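Local structure of malonyl coenzyme A-acyl carrier protein transacylase (Helicobacter pylori, 2H1Y) at residues M13-L18 against G93-V98; S143-L148 against V176-V181. The protein probably transfers the malonyl group of malonyl-CoA to holo-acyl carrier protein, yielding malonyl-ACP and coenzyme A. All coordinates share one frame; numbering follows the deposited sequence.

Contact 1. Residues M13-L18 against G93-V98; sequences MQYALL and GGLKPV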
ATOM      1  N   MET A  13       1.062   5.779  25.810  1.00 67.25           N
ATOM      2  CA  MET A  13       1.658   5.095  24.653  1.00 66.29           C
ATOM      3  C   MET A  13       1.622   5.900  23.365  1.00 64.48           C
ATOM      4  O   MET A  13       1.042   6.973  23.318  1.00 64.84           O
ATOM      5  CB  MET A  13       0.989   3.736  24.435  1.00 66.48           C
ATOM      6  CG  MET A  13       1.445   2.667  25.404  1.00 66.59           C
ATOM      7  SD  MET A  13       0.089   1.515  25.642  1.00 68.82           S
ATOM      8  CE  MET A  13       0.728  -0.079  25.050  1.00 69.07           C
ATOM      9  N   GLN A  14       2.241   5.364  22.319  1.00 62.43           N
ATOM     10  CA  GLN A  14       2.495   6.113  21.089  1.00 60.02           C
ATOM     11  C   GLN A  14       2.353   5.237  19.888  1.00 58.13           C
ATOM     12  O   GLN A  14       2.599   4.034  19.965  1.00 58.32           O
ATOM     13  CB  GLN A  14       3.905   6.633  21.084  1.00 60.21           C
ATOM     14  CG  GLN A  14       4.105   7.803  21.972  1.00 61.17           C
ATOM     15  CD  GLN A  14       5.476   8.344  21.797  1.00 62.82           C
ATOM     16  OE1 GLN A  14       6.430   7.585  21.636  1.00 63.55           O
ATOM     17  NE2 GLN A  14       5.597   9.659  21.798  1.00 64.55           N
ATOM     18  N   TYR A  15       2.001   5.839  18.761  1.00 55.53           N
ATOM     19  CA  TYR A  15       1.518   5.040  17.648  1.00 52.96           C
ATOM     20  C   TYR A  15       2.095   5.383  16.277  1.00 51.35           C
ATOM     21  O   TYR A  15       2.514   6.521  16.016  1.00 51.06           O
ATOM     22  CB  TYR A  15      -0.013   5.064  17.625  1.00 52.49           C
ATOM     23  CG  TYR A  15      -0.601   6.441  17.599  1.00 51.80           C
ATOM     24  CD1 TYR A  15      -0.925   7.054  16.387  1.00 50.96           C
ATOM     25  CD2 TYR A  15      -0.848   7.138  18.780  1.00 50.87           C
ATOM     26  CE1 TYR A  15      -1.478   8.337  16.347  1.00 51.59           C
ATOM     27  CE2 TYR A  15      -1.399   8.437  18.756  1.00 51.32           C
ATOM     28  CZ  TYR A  15      -1.716   9.033  17.534  1.00 52.50           C
ATOM     29  OH  TYR A  15      -2.262  10.318  17.491  1.00 51.62           O
ATOM     30  N   ALA A  16       2.120   4.361  15.425  1.00 49.21           N
ATOM     31  CA  ALA A  16       2.392   4.517  13.998  1.00 47.47           C
ATOM     32  C   ALA A  16       1.167   4.152  13.131  1.00 46.04           C
ATOM     33  O   ALA A  16       0.272   3.409  13.557  1.00 45.32           O
ATOM     34  CB  ALA A  16       3.607   3.702  13.593  1.00 47.14           C
ATOM     35  N   LEU A  17       1.141   4.693  11.918  1.00 44.56           N
ATOM     36  CA  LEU A  17       0.048   4.450  10.980  1.00 43.49           C
ATOM     37  C   LEU A  17       0.529   3.505   9.890  1.00 43.06           C
ATOM     38  O   LEU A  17       1.667   3.616   9.429  1.00 43.11           O
ATOM     39  CB  LEU A  17      -0.425   5.771  10.360  1.00 42.97           C
ATOM     40  CG  LEU A  17      -1.445   6.684  11.049  1.00 42.05           C
ATOM     41  CD1 LEU A  17      -1.375   6.680  12.554  1.00 43.05           C
ATOM     42  CD2 LEU A  17      -1.302   8.103  10.543  1.00 42.85           C
ATOM     43  N   LEU A  18      -0.329   2.570   9.488  1.00 42.20           N
ATOM     44  CA  LEU A  18       0.007   1.659   8.410  1.00 41.06           C
ATOM     45  C   LEU A  18      -1.015   1.785   7.295  1.00 40.64           C
ATOM     46  O   LEU A  18      -2.228   1.742   7.550  1.00 41.22           O
ATOM     47  CB  LEU A  18       0.069   0.221   8.926  1.00 40.86           C
ATOM     48  CG  LEU A  18       1.032  -0.131  10.053  1.00 40.39           C
ATOM     49  CD1 LEU A  18       0.745  -1.531  10.551  1.00 39.89           C
ATOM     50  CD2 LEU A  18       2.452  -0.055   9.573  1.00 41.55           C
ATOM     51  N   GLY A  93      -7.116  16.170  19.928  1.00 58.19           N
ATOM     52  CA  GLY A  93      -6.051  16.907  19.234  1.00 57.45           C
ATOM     53  C   GLY A  93      -5.608  16.336  17.891  1.00 57.07           C
ATOM     54  O   GLY A  93      -4.546  16.677  17.377  1.00 56.98           O
ATOM     55  N   GLY A  94      -6.418  15.460  17.311  1.00 56.87           N
ATOM     56  CA  GLY A  94      -6.079  14.848  16.026  1.00 56.35           C
ATOM     57  C   GLY A  94      -4.952  13.823  16.097  1.00 56.11           C
ATOM     58  O   GLY A  94      -4.241  13.711  17.109  1.00 56.21           O
ATOM     59  N   LEU A  95      -4.783  13.077  15.011  1.00 55.02           N
ATOM     60  CA  LEU A  95      -3.766  12.057  14.959  1.00 54.04           C
ATOM     61  C   LEU A  95      -2.405  12.706  14.932  1.00 54.21           C
ATOM     62  O   LEU A  95      -2.144  13.601  14.133  1.00 54.19           O
ATOM     63  CB  LEU A  95      -3.954  11.148  13.744  1.00 53.58           C
ATOM     64  CG  LEU A  95      -5.132  10.187  13.793  1.00 51.72           C
ATOM     65  CD1 LEU A  95      -5.303   9.493  12.457  1.00 49.21           C
ATOM     66  CD2 LEU A  95      -4.924   9.169  14.900  1.00 50.33           C
ATOM     67  N   LYS A  96      -1.541  12.254  15.832  1.00 54.22           N
ATOM     68  CA  LYS A  96      -0.173  12.696  15.844  1.00 54.20           C
ATOM     69  C   LYS A  96       0.673  11.438  15.955  1.00 52.89           C
ATOM     70  O   LYS A  96       1.138  11.114  17.039  1.00 53.62           O
ATOM     71  CB  LYS A  96       0.090  13.624  17.039  1.00 54.48           C
ATOM     72  CG  LYS A  96      -0.910  14.781  17.252  1.00 55.75           C
ATOM     73  CD  LYS A  96      -0.548  15.574  18.535  1.00 56.47           C
ATOM     74  CE  LYS A  96      -1.764  16.328  19.151  1.00 59.99           C
ATOM     75  NZ  LYS A  96      -2.829  15.396  19.732  1.00 60.60           N
ATOM     76  N   PRO A  97       0.872  10.717  14.840  1.00 51.62           N
ATOM     77  CA  PRO A  97       1.627   9.473  14.905  1.00 50.82           C
ATOM     78  C   PRO A  97       3.104   9.779  14.898  1.00 50.26           C
ATOM     79  O   PRO A  97       3.489  10.822  14.380  1.00 50.33           O
ATOM     80  CB  PRO A  97       1.264   8.787  13.589  1.00 50.55           C
ATOM     81  CG  PRO A  97       1.075   9.909  12.653  1.00 50.81           C
ATOM     82  CD  PRO A  97       0.441  11.017  13.461  1.00 51.37           C
ATOM     83  N   VAL A  98       3.933   8.889  15.441  1.00 49.69           N
ATOM     84  CA  VAL A  98       5.386   9.113  15.344  1.00 48.89           C
ATOM     85  C   VAL A  98       5.894   8.947  13.903  1.00 48.55           C
ATOM     86  O   VAL A  98       6.702   9.744  13.450  1.00 48.93           O
ATOM     87  CB  VAL A  98       6.273   8.432  16.493  1.00 48.72           C
ATOM     88  CG1 VAL A  98       5.429   7.626  17.486  1.00 48.33           C
ATOM     89  CG2 VAL A  98       7.457   7.646  15.929  1.00 47.18           C
TER

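Contact 2. Residues S143-L148 against V176-V181; sequences SMMVVL and VVLAGV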
ATOM      1  N   SER A 143       3.442 -10.652 -14.586  1.00 56.03           N
ATOM      2  CA  SER A 143       2.714 -11.023 -13.397  1.00 55.23           C
ATOM      3  C   SER A 143       3.552 -10.911 -12.129  1.00 54.12           C
ATOM      4  O   SER A 143       4.738 -10.576 -12.176  1.00 53.88           O
ATOM      5  CB  SER A 143       2.162 -12.439 -13.526  1.00 55.66           C
ATOM      6  OG  SER A 143       1.148 -12.616 -12.552  1.00 56.63           O
ATOM      7  N   MET A 144       2.906 -11.179 -10.999  1.00 52.90           N
ATOM      8  CA  MET A 144       3.575 -11.287  -9.711  1.00 51.72           C
ATOM      9  C   MET A 144       3.242 -12.615  -9.010  1.00 50.93           C
ATOM     10  O   MET A 144       2.147 -13.171  -9.186  1.00 51.02           O
ATOM     11  CB  MET A 144       3.266 -10.057  -8.863  1.00 51.56           C
ATOM     12  CG  MET A 144       4.125  -8.859  -9.284  1.00 50.86           C
ATOM     13  SD  MET A 144       3.634  -7.297  -8.582  1.00 52.32           S
ATOM     14  CE  MET A 144       4.480  -7.290  -7.013  1.00 50.49           C
ATOM     15  N   MET A 145       4.188 -13.139  -8.239  1.00 49.74           N
ATOM     16  CA  MET A 145       4.048 -14.481  -7.702  1.00 48.94           C
ATOM     17  C   MET A 145       4.493 -14.574  -6.248  1.00 48.49           C
ATOM     18  O   MET A 145       5.681 -14.407  -5.938  1.00 48.43           O
ATOM     19  CB  MET A 145       4.840 -15.460  -8.583  1.00 48.93           C
ATOM     20  CG  MET A 145       4.912 -16.892  -8.076  1.00 48.56           C
ATOM     21  SD  MET A 145       5.821 -18.004  -9.182  1.00 49.39           S
ATOM     22  CE  MET A 145       7.518 -17.549  -8.834  1.00 47.58           C
ATOM     23  N   VAL A 146       3.553 -14.875  -5.359  1.00 47.69           N
ATOM     24  CA  VAL A 146       3.888 -15.042  -3.934  1.00 47.21           C
ATOM     25  C   VAL A 146       4.619 -16.369  -3.701  1.00 47.02           C
ATOM     26  O   VAL A 146       4.128 -17.425  -4.074  1.00 47.16           O
ATOM     27  CB  VAL A 146       2.631 -14.952  -3.002  1.00 46.92           C
ATOM     28  CG1 VAL A 146       3.040 -14.918  -1.565  1.00 47.53           C
ATOM     29  CG2 VAL A 146       1.840 -13.716  -3.261  1.00 46.36           C
ATOM     30  N   VAL A 147       5.795 -16.308  -3.090  1.00 47.27           N
ATOM     31  CA  VAL A 147       6.497 -17.501  -2.629  1.00 47.22           C
ATOM     32  C   VAL A 147       6.489 -17.535  -1.098  1.00 47.77           C
ATOM     33  O   VAL A 147       6.608 -16.516  -0.458  1.00 47.17           O
ATOM     34  CB  VAL A 147       7.963 -17.564  -3.146  1.00 47.43           C
ATOM     35  CG1 VAL A 147       8.550 -18.952  -2.924  1.00 45.89           C
ATOM     36  CG2 VAL A 147       8.051 -17.213  -4.626  1.00 47.27           C
ATOM     37  N   LEU A 148       6.357 -18.720  -0.514  1.00 49.51           N
ATOM     38  CA  LEU A 148       6.299 -18.852   0.938  1.00 50.79           C
ATOM     39  C   LEU A 148       7.322 -19.843   1.454  1.00 51.11           C
ATOM     40  O   LEU A 148       7.348 -20.994   1.037  1.00 50.81           O
ATOM     41  CB  LEU A 148       4.907 -19.305   1.359  1.00 51.32           C
ATOM     42  CG  LEU A 148       4.261 -18.536   2.506  1.00 52.76           C
ATOM     43  CD1 LEU A 148       3.136 -17.630   1.938  1.00 53.94           C
ATOM     44  CD2 LEU A 148       3.703 -19.530   3.527  1.00 54.03           C
ATOM     45  N   VAL A 176       7.814 -13.718   0.124  1.00 47.00           N
ATOM     46  CA  VAL A 176       8.470 -12.901  -0.890  1.00 46.47           C
ATOM     47  C   VAL A 176       7.672 -12.903  -2.190  1.00 46.06           C
ATOM     48  O   VAL A 176       7.301 -13.947  -2.710  1.00 46.15           O
ATOM     49  CB  VAL A 176       9.961 -13.335  -1.096  1.00 46.68           C
ATOM     50  CG1 VAL A 176      10.624 -12.604  -2.244  1.00 45.19           C
ATOM     51  CG2 VAL A 176      10.775 -13.106   0.212  1.00 47.25           C
ATOM     52  N   VAL A 177       7.393 -11.716  -2.699  1.00 45.63           N
ATOM     53  CA  VAL A 177       6.674 -11.595  -3.953  1.00 44.87           C
ATOM     54  C   VAL A 177       7.675 -11.342  -5.070  1.00 44.91           C
ATOM     55  O   VAL A 177       8.519 -10.461  -4.957  1.00 44.86           O
ATOM     56  CB  VAL A 177       5.614 -10.485  -3.881  1.00 44.79           C
ATOM     57  CG1 VAL A 177       4.835 -10.395  -5.193  1.00 44.75           C
ATOM     58  CG2 VAL A 177       4.661 -10.760  -2.732  1.00 43.17           C
ATOM     59  N   LEU A 178       7.594 -12.148  -6.126  1.00 44.96           N
ATOM     60  CA  LEU A 178       8.472 -12.014  -7.280  1.00 44.97           C
ATOM     61  C   LEU A 178       7.718 -11.379  -8.433  1.00 45.21           C
ATOM     62  O   LEU A 178       6.497 -11.513  -8.518  1.00 45.19           O
ATOM     63  CB  LEU A 178       9.073 -13.354  -7.694  1.00 44.33           C
ATOM     64  CG  LEU A 178       9.790 -14.183  -6.616  1.00 44.65           C
ATOM     65  CD1 LEU A 178      10.211 -15.540  -7.175  1.00 42.23           C
ATOM     66  CD2 LEU A 178      10.961 -13.477  -5.928  1.00 44.11           C
ATOM     67  N   ALA A 179       8.433 -10.665  -9.301  1.00 45.24           N
ATOM     68  CA  ALA A 179       7.782 -10.031 -10.443  1.00 45.95           C
ATOM     69  C   ALA A 179       8.473 -10.438 -11.728  1.00 46.90           C
ATOM     70  O   ALA A 179       9.654 -10.764 -11.725  1.00 46.71           O
ATOM     71  CB  ALA A 179       7.770  -8.539 -10.291  1.00 45.06           C
ATOM     72  N   GLY A 180       7.729 -10.430 -12.831  1.00 48.45           N
ATOM     73  CA  GLY A 180       8.324 -10.741 -14.120  1.00 49.82           C
ATOM     74  C   GLY A 180       7.412 -11.283 -15.199  1.00 51.05           C
ATOM     75  O   GLY A 180       6.190 -11.079 -15.172  1.00 50.82           O
ATOM     76  N   VAL A 181       8.034 -11.946 -16.176  1.00 52.14           N
ATOM     77  CA  VAL A 181       7.306 -12.545 -17.279  1.00 53.19           C
ATOM     78  C   VAL A 181       6.737 -13.837 -16.731  1.00 53.90           C
ATOM     79  O   VAL A 181       7.451 -14.638 -16.114  1.00 53.58           O
ATOM     80  CB  VAL A 181       8.205 -12.788 -18.532  1.00 53.36           C
ATOM     81  CG1 VAL A 181       7.414 -13.450 -19.652  1.00 52.80           C
ATOM     82  CG2 VAL A 181       8.821 -11.485 -19.020  1.00 52.27           C
TER

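Contact 1. Residues M13-L18 against G93-V98
Tyr15, at the start of strand 15-19, meets Lys96, Pro97 and Val98 in the loop that leads from helix 69-90 into strand 99-102. Tyr15 is hydrogen-bonded to the loop both through its backbone and through its phenol. Its carbonyl O accepts the N-H of Val98, with Val98 N to Tyr15 O at 2.8 Å. Its phenol O accepts the N-H of Lys96; Lys96 N to Tyr15 OH is a short 2.6 Å. That bond is almost straight, 171° at the hydrogen. CG of Tyr15 lies between the backbone N and the carbonyl carbon (chi1 55°). From there the ring runs out beside the loop, and it crosses Pro97 obliquely, with CE1 of Tyr15 3.6 Å from CA of Pro97. Tyr15 CE1 also lies 3.8 Å from Leu95 CD2. The ring of Phe281 meets the same tyrosine, with the planes about 35° apart.

Strands 15-19 and 99-102 are parallel neighbours in the mixed sheet of the large, alpha/beta-hydrolase-like subdomain. The helices between them make the connection a beta-alpha-beta crossover. The Tyr15-Val98 bond comes just before the strands pair, where Leu17 bonds to Phe99 and Leu101 through the backbone. The CB of Leu17 points toward the loop, and both of its methyl carbons rest on the Pro97 ring: Leu17 CD1 is 3.5 Å from Pro97 CB, and Leu17 CD2 is 3.7 Å from Pro97 CG. CD1 of Leu17 also sits at the edge of the Tyr15 ring, in its plane. Tyr84 of helix 69-90 touches both Leu17 and Leu95. The exposed Gln14 touches Val98, CB of Gln14 to CG1 of Val98 at 4.0 Å. The Lys96 chain bends at its last torsion, and NZ makes weak hydrogen bonds to the carbonyl O atoms of Gly93 and Gly94.

Contact 2. Residues S143-L148 against V176-V181
Met145 and Leu178 form the middle of three hydrogen-bonded pairs between antiparallel strands 142-148 and 175-179. Each pair satisfies two N-H groups and two carbonyls. Met145 N reaches Leu178 O at 2.8 Å, and Leu178 N returns to Met145 O at 3.0 Å. In this second bond the donor stands 39° above the carbonyl plane. Val147 N to Val176 O is 2.8 Å, and its return bond is from Val176 N to Val147 O. Ser143 N to Gly180 O is also 2.8 Å, matched by Gly180 N to Ser143 O, just where the chain turns a corner.

The residues between these pairs bond outward. Met144 and Val146 use the backbones of Leu203 and Val201. Val177 uses those of Ala168 and Asn169. The buried Ser143 OG has a weak bond to Met205 O. Leu178 O also takes a CA-H contact from Met144 CA at 3.2 Å.

Side chains alternate. On one face Met144 crosses Val177 at about a right angle, with Met144 CE 3.6 Å from Val177 CG1. On the other, CG of Met145 is anti to the backbone N (chi1 174°), and the chain lies side by side with Leu178. Leu178 CD1 is 3.7 Å from Met145 CE and touches Val147 CG2 as well.

The strands are the inner two of a four-stranded antiparallel sheet with ferredoxin-like topology. Strands 165-172 and 199-202 flank them, and Leu192 of helix 189-195 packs on Met145 and Val147.

The chain enters strand 15-19 near its N terminus, runs through a largely helical region, and returns along 93-98. Contact 1 closes that loop of 74 residues beside the parallel strands of the large subdomain. The chain then passes through strand 99-102 and helices 105-116 and 119-137 before reaching strand 142-148. Contact 2 closes a shorter loop of 27 residues, which holds helix 152-160 and strand 165-172, in the small ferredoxin-like subdomain. The two loops follow in series and neither nest nor cross. The contacts lie on opposite sides of the chain's centre. Their centres are 33 Å apart, and their nearest atoms are about 16 Å apart.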